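Five-membered-cyclitol-phosphate synthase (PDB 6K96) belongs to the myo-inositol-1-phosphate synthase family and binds nicotinamide-adenine-dinucleotide, with a sodium ion beside it, on a Rossmann-type fold. Local coordinates at residues V12-S17 / E79-P84. Sequence-based numbering, arbitrary orientation.
With NA (sodium ion), chain H; NAD (nicotinamide-adenine-dinucleotide), chain G.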
loop_
_atom_site.group_PDB
_atom_site.type_symbol
_atom_site.label_atom_id
_atom_site.label_comp_id
_atom_site.label_asym_id
_atom_site.label_seq_id
_atom_site.Cartn_x
_atom_site.Cartn_y
_atom_site.Cartn_z
ATOM N N VAL B 12 11.728 31.807 -11.709
ATOM C CA VAL B 12 11.558 30.834 -12.816
ATOM C C VAL B 12 11.883 29.432 -12.312
ATOM O O VAL B 12 12.914 28.875 -12.700
ATOM C CB VAL B 12 12.414 31.230 -14.019
ATOM C CG1 VAL B 12 12.057 30.370 -15.242
ATOM C CG2 VAL B 12 12.263 32.715 -14.265
ATOM N N GLY B 13 10.991 28.917 -11.481
ATOM C CA GLY B 13 11.131 27.604 -10.840
ATOM C C GLY B 13 10.372 26.486 -11.546
ATOM O O GLY B 13 9.994 26.584 -12.731
ATOM N N ASN B 14 10.260 25.380 -10.815
ATOM C CA ASN B 14 9.431 24.214 -11.213
ATOM C C ASN B 14 8.036 24.718 -11.609
ATOM O O ASN B 14 7.587 24.340 -12.692
ATOM C CB ASN B 14 9.511 23.147 -10.138
ATOM C CG ASN B 14 10.826 22.426 -10.208
ATOM O OD1 ASN B 14 11.441 22.400 -11.272
ATOM N ND2 ASN B 14 11.245 21.823 -9.116
ATOM N N ASN B 15 7.437 25.635 -10.842
ATOM C CA ASN B 15 6.041 26.093 -11.091
ATOM C C ASN B 15 5.909 26.680 -12.519
ATOM O O ASN B 15 4.819 26.508 -13.181
ATOM C CB ASN B 15 5.557 27.027 -9.993
ATOM C CG ASN B 15 5.364 26.393 -8.624
ATOM O OD1 ASN B 15 5.666 25.211 -8.406
ATOM N ND2 ASN B 15 4.857 27.185 -7.673
ATOM N N ILE B 16 6.914 27.378 -13.013
ATOM C CA ILE B 16 6.840 28.114 -14.311
ATOM C C ILE B 16 7.264 27.154 -15.416
ATOM O O ILE B 16 6.776 27.286 -16.533
ATOM C CB ILE B 16 7.732 29.363 -14.337
ATOM C CG1 ILE B 16 7.500 30.275 -13.134
ATOM C CG2 ILE B 16 7.550 30.099 -15.657
ATOM C CD1 ILE B 16 6.080 30.738 -13.018
ATOM N N SER B 17 8.132 26.200 -15.125
ATOM C CA SER B 17 8.426 25.081 -16.069
ATOM C C SER B 17 7.123 24.398 -16.405
ATOM O O SER B 17 6.828 24.267 -17.584
ATOM C CB SER B 17 9.395 24.098 -15.511
ATOM O OG SER B 17 9.547 23.012 -16.393
ATOM N N GLU B 79 18.738 23.810 -14.922
ATOM C CA GLU B 79 19.140 23.366 -13.569
ATOM C C GLU B 79 18.972 24.505 -12.563
ATOM O O GLU B 79 19.266 25.639 -12.905
ATOM C CB GLU B 79 20.602 22.952 -13.632
ATOM C CG GLU B 79 20.986 22.034 -12.506
ATOM C CD GLU B 79 20.645 20.592 -12.824
ATOM O OE1 GLU B 79 20.633 20.248 -14.045
ATOM O OE2 GLU B 79 20.395 19.825 -11.859
ATOM N N PRO B 80 18.503 24.265 -11.316
ATOM C CA PRO B 80 18.086 22.935 -10.854
ATOM C C PRO B 80 16.584 22.617 -10.989
ATOM O O PRO B 80 16.093 21.857 -10.163
ATOM C CB PRO B 80 18.524 22.986 -9.374
ATOM C CG PRO B 80 18.293 24.436 -8.964
ATOM C CD PRO B 80 18.430 25.260 -10.237
ATOM N N ASN B 81 15.898 23.223 -11.975
ATOM C CA ASN B 81 14.494 22.896 -12.388
ATOM C C ASN B 81 14.461 21.452 -12.906
ATOM O O ASN B 81 15.330 21.092 -13.727
ATOM C CB ASN B 81 13.899 23.803 -13.471
ATOM C CG ASN B 81 13.601 25.209 -12.985
ATOM O OD1 ASN B 81 13.928 25.542 -11.843
ATOM N ND2 ASN B 81 13.042 26.051 -13.852
ATOM N N ASN B 82 13.544 20.648 -12.378
ATOM C CA ASN B 82 13.504 19.191 -12.631
ATOM C C ASN B 82 12.031 18.777 -12.763
ATOM O O ASN B 82 11.738 17.640 -12.522
ATOM C CB ASN B 82 14.317 18.450 -11.569
ATOM C CG ASN B 82 13.733 18.607 -10.189
ATOM O OD1 ASN B 82 12.584 19.054 -10.068
ATOM N ND2 ASN B 82 14.493 18.187 -9.169
ATOM N N TYR B 83 11.142 19.705 -13.095
ATOM C CA TYR B 83 9.858 19.335 -13.723
ATOM C C TYR B 83 10.211 18.593 -15.009
ATOM O O TYR B 83 11.257 18.875 -15.615
ATOM C CB TYR B 83 8.992 20.551 -14.022
ATOM C CG TYR B 83 7.574 20.254 -14.444
ATOM C CD1 TYR B 83 6.626 19.910 -13.508
ATOM C CD2 TYR B 83 7.162 20.368 -15.767
ATOM C CE1 TYR B 83 5.318 19.629 -13.873
ATOM C CE2 TYR B 83 5.846 20.154 -16.138
ATOM C CZ TYR B 83 4.928 19.753 -15.193
ATOM O OH TYR B 83 3.625 19.537 -15.517
ATOM N N PRO B 84 9.439 17.565 -15.422
ATOM C CA PRO B 84 9.733 16.848 -16.668
ATOM C C PRO B 84 9.689 17.738 -17.928
ATOM O O PRO B 84 9.008 18.696 -17.951
ATOM C CB PRO B 84 8.605 15.792 -16.758
ATOM C CG PRO B 84 8.208 15.590 -15.335
ATOM C CD PRO B 84 8.311 16.971 -14.693
HETATM NA NA NA H . 6.663 23.483 -7.034
HETATM P PA NAD G . 11.383 26.740 -7.157
HETATM O O1A NAD G . 12.358 26.568 -6.057
HETATM O O2A NAD G . 11.425 25.689 -8.232
HETATM O O5B NAD G . 11.358 28.180 -7.800
HETATM C C5B NAD G . 12.022 29.202 -7.022
HETATM C C4B NAD G . 12.711 30.159 -7.958
HETATM O O4B NAD G . 12.928 31.479 -7.357
HETATM C C3B NAD G . 14.100 29.677 -8.390
HETATM O O3B NAD G . 14.240 29.907 -9.787
HETATM C C2B NAD G . 15.019 30.611 -7.607
HETATM O O2B NAD G . 16.256 30.510 -8.251
HETATM C C1B NAD G . 14.219 31.908 -7.767
HETATM N N9A NAD G . 14.590 33.039 -6.939
HETATM C C8A NAD G . 15.156 32.931 -5.692
HETATM N N7A NAD G . 15.312 34.091 -5.096
HETATM C C5A NAD G . 14.788 35.022 -5.986
HETATM C C6A NAD G . 14.666 36.425 -5.908
HETATM N N6A NAD G . 15.051 37.122 -4.845
HETATM N N1A NAD G . 14.060 37.067 -6.944
HETATM C C2A NAD G . 13.680 36.325 -8.001
HETATM N N3A NAD G . 13.764 35.009 -8.183
HETATM C C4A NAD G . 14.327 34.391 -7.127
HETATM O O3 NAD G . 9.936 26.721 -6.505
HETATM P PN NAD G . 8.547 26.183 -7.111
HETATM O O1N NAD G . 8.345 26.841 -8.422
HETATM O O2N NAD G . 8.632 24.699 -6.921
HETATM O O5D NAD G . 7.507 26.818 -6.055
HETATM C C5D NAD G . 7.468 28.300 -5.938
HETATM C C4D NAD G . 6.727 28.683 -4.692
HETATM O O4D NAD G . 5.342 28.267 -4.746
HETATM C C3D NAD G . 7.322 28.051 -3.425
HETATM O O3D NAD G . 7.226 29.009 -2.393
HETATM C C2D NAD G . 6.315 26.956 -3.087
HETATM O O2D NAD G . 6.175 26.621 -1.719
HETATM C C1D NAD G . 5.006 27.622 -3.509
HETATM N N1N NAD G . 3.933 26.589 -3.635
HETATM C C2N NAD G . 4.187 25.408 -4.410
HETATM C C3N NAD G . 3.309 24.337 -4.406
HETATM C C7N NAD G . 3.630 23.142 -5.285
HETATM O O7N NAD G . 4.574 23.196 -6.063
HETATM N N7N NAD G . 2.870 22.056 -5.169
HETATM C C4N NAD G . 2.184 24.434 -3.588
HETATM C C5N NAD G . 1.861 25.643 -2.985
HETATM C C6N NAD G . 2.782 26.673 -2.947
HETATM O O HOH W 1 13.976 21.957 -8.546
HETATM O O HOH W 2 11.897 21.623 -16.052
#
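One amide oxygen, Asn14 OD1, takes two successive backbone N-H groups, those of Asn82 and Tyr83. Asn82 N lies in the carbonyl plane of Asn14, on a lone pair, 3.0 Å from Asn14 OD1. Tyr83 N stands well above that plane, and its bond to Asn14 OD1 is longer, at 3.3 Å. The amides of Asn14 and Asn82 lie nearly parallel, 13° apart, and a weak bond joins Asn14 ND2 to Asn82 OD1. A water accepts a weak bond from Asn14 ND2 and donates to Pro80 O; the peptide bond before Pro80 is cis. Asn81 reaches back to the start of 12-17: its ND2 gives a nearly straight bond to Val12 O (3.1 Å), and Val76 O also accepts from it. Lys67 binds both Val12 O and Asn81 OD1. Segment 12-17 runs from the loop after strand 5-10 into the first turn of helix 14-31 of a Rossmann-type fold, with Gly13 as N-cap. Here the dinucleotide phosphates meet the helix start: Asn14 N binds NAD O2A and Asn15 N binds NAD O1N, each at 2.9 Å. Asn15 OD1 ligates the sodium ion, as do Ser293, NAD O2N and NAD O7N. Ser17 OG bonds to Gln21, and a water joins it to Tyr83 O. Tyr83 CG is anti to its backbone N (chi1 -170°), and Tyr83 CD2 comes to 3.6 Å of Ser17 OG; Tyr83 OH bonds to Ser294.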